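Local structure of KP6 killer toxin subunit beta (Ustilago maydis virus P6, 4GVB) at residues D53-S57 with G58-Q62. The protein is one of two non-covalently associated subunits of a secreted viral antifungal toxin that kills sensitive fungal cells, the alpha subunit being the one known to recognise cellular receptors. Numbering follows the deposited sequence.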
ATOM      1  N   ASP B  53     -19.843  -3.910  12.903  1.00 38.51           N
ATOM      2  CA  ASP B  53     -19.145  -3.745  11.631  1.00 37.70           C
ATOM      3  C   ASP B  53     -17.643  -4.030  11.783  1.00 42.02           C
ATOM      4  O   ASP B  53     -16.803  -3.221  11.386  1.00 42.55           O
ATOM      5  CB  ASP B  53     -19.351  -2.311  11.135  1.00 36.14           C
ATOM      6  CG  ASP B  53     -18.858  -2.099   9.712  1.00 37.78           C
ATOM      7  OD1 ASP B  53     -19.072  -2.983   8.856  1.00 39.66           O
ATOM      8  OD2 ASP B  53     -18.262  -1.035   9.447  1.00 38.08           O
ATOM      9  N   LEU B  54     -17.308  -5.179  12.361  1.00 42.02           N
ATOM     10  CA  LEU B  54     -15.911  -5.484  12.667  1.00 39.87           C
ATOM     11  C   LEU B  54     -15.201  -6.178  11.507  1.00 35.95           C
ATOM     12  O   LEU B  54     -15.827  -6.846  10.686  1.00 35.96           O
ATOM     13  CB  LEU B  54     -15.810  -6.328  13.943  1.00 42.62           C
ATOM     14  CG  LEU B  54     -16.092  -7.831  13.869  1.00 40.38           C
ATOM     15  CD1 LEU B  54     -14.848  -8.607  13.443  1.00 44.10           C
ATOM     16  CD2 LEU B  54     -16.590  -8.355  15.212  1.00 45.23           C
ATOM     17  N   PHE B  55     -13.887  -5.993  11.436  1.00 31.93           N
ATOM     18  CA  PHE B  55     -13.050  -6.759  10.520  1.00 28.10           C
ATOM     19  C   PHE B  55     -12.246  -7.756  11.365  1.00 29.77           C
ATOM     20  O   PHE B  55     -12.008  -7.518  12.552  1.00 31.08           O
ATOM     21  CB  PHE B  55     -12.123  -5.825   9.747  1.00 27.81           C
ATOM     22  CG  PHE B  55     -11.258  -4.973  10.629  1.00 26.90           C
ATOM     23  CD1 PHE B  55     -10.079  -5.471  11.156  1.00 26.70           C
ATOM     24  CD2 PHE B  55     -11.618  -3.676  10.927  1.00 29.08           C
ATOM     25  CE1 PHE B  55      -9.276  -4.694  11.978  1.00 22.59           C
ATOM     26  CE2 PHE B  55     -10.820  -2.888  11.744  1.00 28.22           C
ATOM     27  CZ  PHE B  55      -9.642  -3.406  12.274  1.00 24.45           C
ATOM     28  N   THR B  56     -11.837  -8.877  10.784  1.00 25.12           N
ATOM     29  CA  THR B  56     -11.115  -9.871  11.574  1.00 27.61           C
ATOM     30  C   THR B  56      -9.610  -9.608  11.575  1.00 25.70           C
ATOM     31  O   THR B  56      -9.071  -8.970  10.669  1.00 26.12           O
ATOM     32  CB  THR B  56     -11.367 -11.311  11.089  1.00 22.09           C
ATOM     33  OG1 THR B  56     -10.775 -11.497   9.802  1.00 24.88           O
ATOM     34  CG2 THR B  56     -12.863 -11.612  11.016  1.00 34.02           C
ATOM     35  N   SER B  57      -8.932 -10.108  12.595  1.00 26.31           N
ATOM     36  CA  SER B  57      -7.484 -10.004  12.636  1.00 25.09           C
ATOM     37  C   SER B  57      -6.875 -10.617  11.373  1.00 23.36           C
ATOM     38  O   SER B  57      -5.881 -10.113  10.850  1.00 26.58           O
ATOM     39  CB  SER B  57      -6.929 -10.671  13.891  1.00 21.68           C
ATOM     40  OG  SER B  57      -7.374 -12.007  13.968  1.00 29.54           O
ATOM     41  N   GLY B  58      -7.482 -11.693  10.875  1.00 23.43           N
ATOM     42  CA  GLY B  58      -6.990 -12.353   9.679  1.00 24.22           C
ATOM     43  C   GLY B  58      -7.123 -11.510   8.420  1.00 26.47           C
ATOM     44  O   GLY B  58      -6.227 -11.482   7.579  1.00 20.25           O
ATOM     45  N   GLN B  59      -8.259 -10.832   8.285  1.00 27.89           N
ATOM     46  CA  GLN B  59      -8.490  -9.923   7.167  1.00 27.48           C
ATOM     47  C   GLN B  59      -7.466  -8.791   7.151  1.00 25.34           C
ATOM     48  O   GLN B  59      -6.917  -8.448   6.098  1.00 28.66           O
ATOM     49  CB  GLN B  59      -9.901  -9.337   7.244  1.00 28.71           C
ATOM     50  CG  GLN B  59     -11.026 -10.362   7.062  1.00 32.37           C
ATOM     51  CD  GLN B  59     -12.399  -9.760   7.307  1.00 33.73           C
ATOM     52  OE1 GLN B  59     -12.574  -8.923   8.199  1.00 34.47           O
ATOM     53  NE2 GLN B  59     -13.382 -10.179   6.514  1.00 41.25           N
ATOM     54  N   PHE B  60      -7.217  -8.204   8.317  1.00 24.84           N
ATOM     55  CA  PHE B  60      -6.272  -7.100   8.414  1.00 22.65           C
ATOM     56  C   PHE B  60      -4.864  -7.521   8.047  1.00 24.12           C
ATOM     57  O   PHE B  60      -4.130  -6.756   7.418  1.00 24.55           O
ATOM     58  CB  PHE B  60      -6.275  -6.468   9.802  1.00 23.11           C
ATOM     59  CG  PHE B  60      -5.729  -5.076   9.813  1.00 19.22           C
ATOM     60  CD1 PHE B  60      -6.506  -4.026   9.375  1.00 21.83           C
ATOM     61  CD2 PHE B  60      -4.424  -4.822  10.216  1.00 21.96           C
ATOM     62  CE1 PHE B  60      -6.012  -2.738   9.360  1.00 20.02           C
ATOM     63  CE2 PHE B  60      -3.931  -3.538  10.205  1.00 20.21           C
ATOM     64  CZ  PHE B  60      -4.731  -2.494   9.775  1.00 19.58           C
ATOM     65  N   TYR B  61      -4.481  -8.730   8.455  1.00 20.84           N
ATOM     66  CA  TYR B  61      -3.177  -9.284   8.104  1.00 24.98           C
ATOM     67  C   TYR B  61      -2.988  -9.328   6.590  1.00 20.15           C
ATOM     68  O   TYR B  61      -1.930  -8.969   6.069  1.00 23.42           O
ATOM     69  CB  TYR B  61      -3.004 -10.692   8.697  1.00 23.53           C
ATOM     70  CG  TYR B  61      -1.666 -11.333   8.390  1.00 20.62           C
ATOM     71  CD1 TYR B  61      -1.520 -12.217   7.325  1.00 24.20           C
ATOM     72  CD2 TYR B  61      -0.548 -11.047   9.164  1.00 21.24           C
ATOM     73  CE1 TYR B  61      -0.292 -12.801   7.047  1.00 27.83           C
ATOM     74  CE2 TYR B  61       0.678 -11.619   8.892  1.00 26.20           C
ATOM     75  CZ  TYR B  61       0.803 -12.493   7.829  1.00 25.03           C
ATOM     76  OH  TYR B  61       2.027 -13.060   7.559  1.00 29.53           O
ATOM     77  N   GLN B  62      -4.004  -9.808   5.888  1.00 26.47           N
ATOM     78  CA  GLN B  62      -3.955  -9.845   4.428  1.00 25.32           C
ATOM     79  C   GLN B  62      -3.816  -8.417   3.892  1.00 29.75           C
ATOM     80  O   GLN B  62      -3.037  -8.160   2.968  1.00 26.09           O
ATOM     81  CB  GLN B  62      -5.221 -10.492   3.870  1.00 27.50           C
ATOM     82  CG  GLN B  62      -5.256 -10.555   2.351  1.00 37.40           C
ATOM     83  CD  GLN B  62      -6.397 -11.407   1.818  1.00 45.39           C
ATOM     84  OE1 GLN B  62      -7.158 -12.005   2.586  1.00 49.59           O
ATOM     85  NE2 GLN B  62      -6.520 -11.470   0.496  1.00 40.10           N
TER
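A capping box opens helix 57-67, with Thr56 as N-cap and Gln59 three residues on, each side chain bonding the other's backbone N-H. Thr56 OG1 accepts from Gln59 N at 3.0 Å; with chi1 at 68° the hydroxyl is tucked between the two backbone arms of its own residue, which turns it back over the first turn. In return Gln59 OE1 takes the N-H of Thr56 at 2.7 Å, a fairly straight bond whose donor is tilted 34° from the amide's carbonyl plane. Gln59 CG sits beside its own backbone N, aiming the chain back toward Thr56, and the extended chain beyond it carries OE1 to the N-H, crossing the threonine side chain at about a right angle and passing OG1 with CG. The i to i+4 backbone bonds of the helix begin here: Phe60 N donates to Thr56 O at 3.1 Å, and Tyr61 N to Ser57 O. On the inner side, Phe55, just before the N-cap, and Phe60, in the first turn, lie side by side. Their planes differ by 30° in an offset pair with little overlap, centroids 5.5 Å distant, meeting through Phe55 CE1 and Phe60 CD1 at 3.9 Å. Both also pack on strand 7-13, Ile35 and Cys46. Polar residues thus suit the exposed cap, where each satisfies the other's N-H, while the flanking aromatics hold loop and first turn against the core.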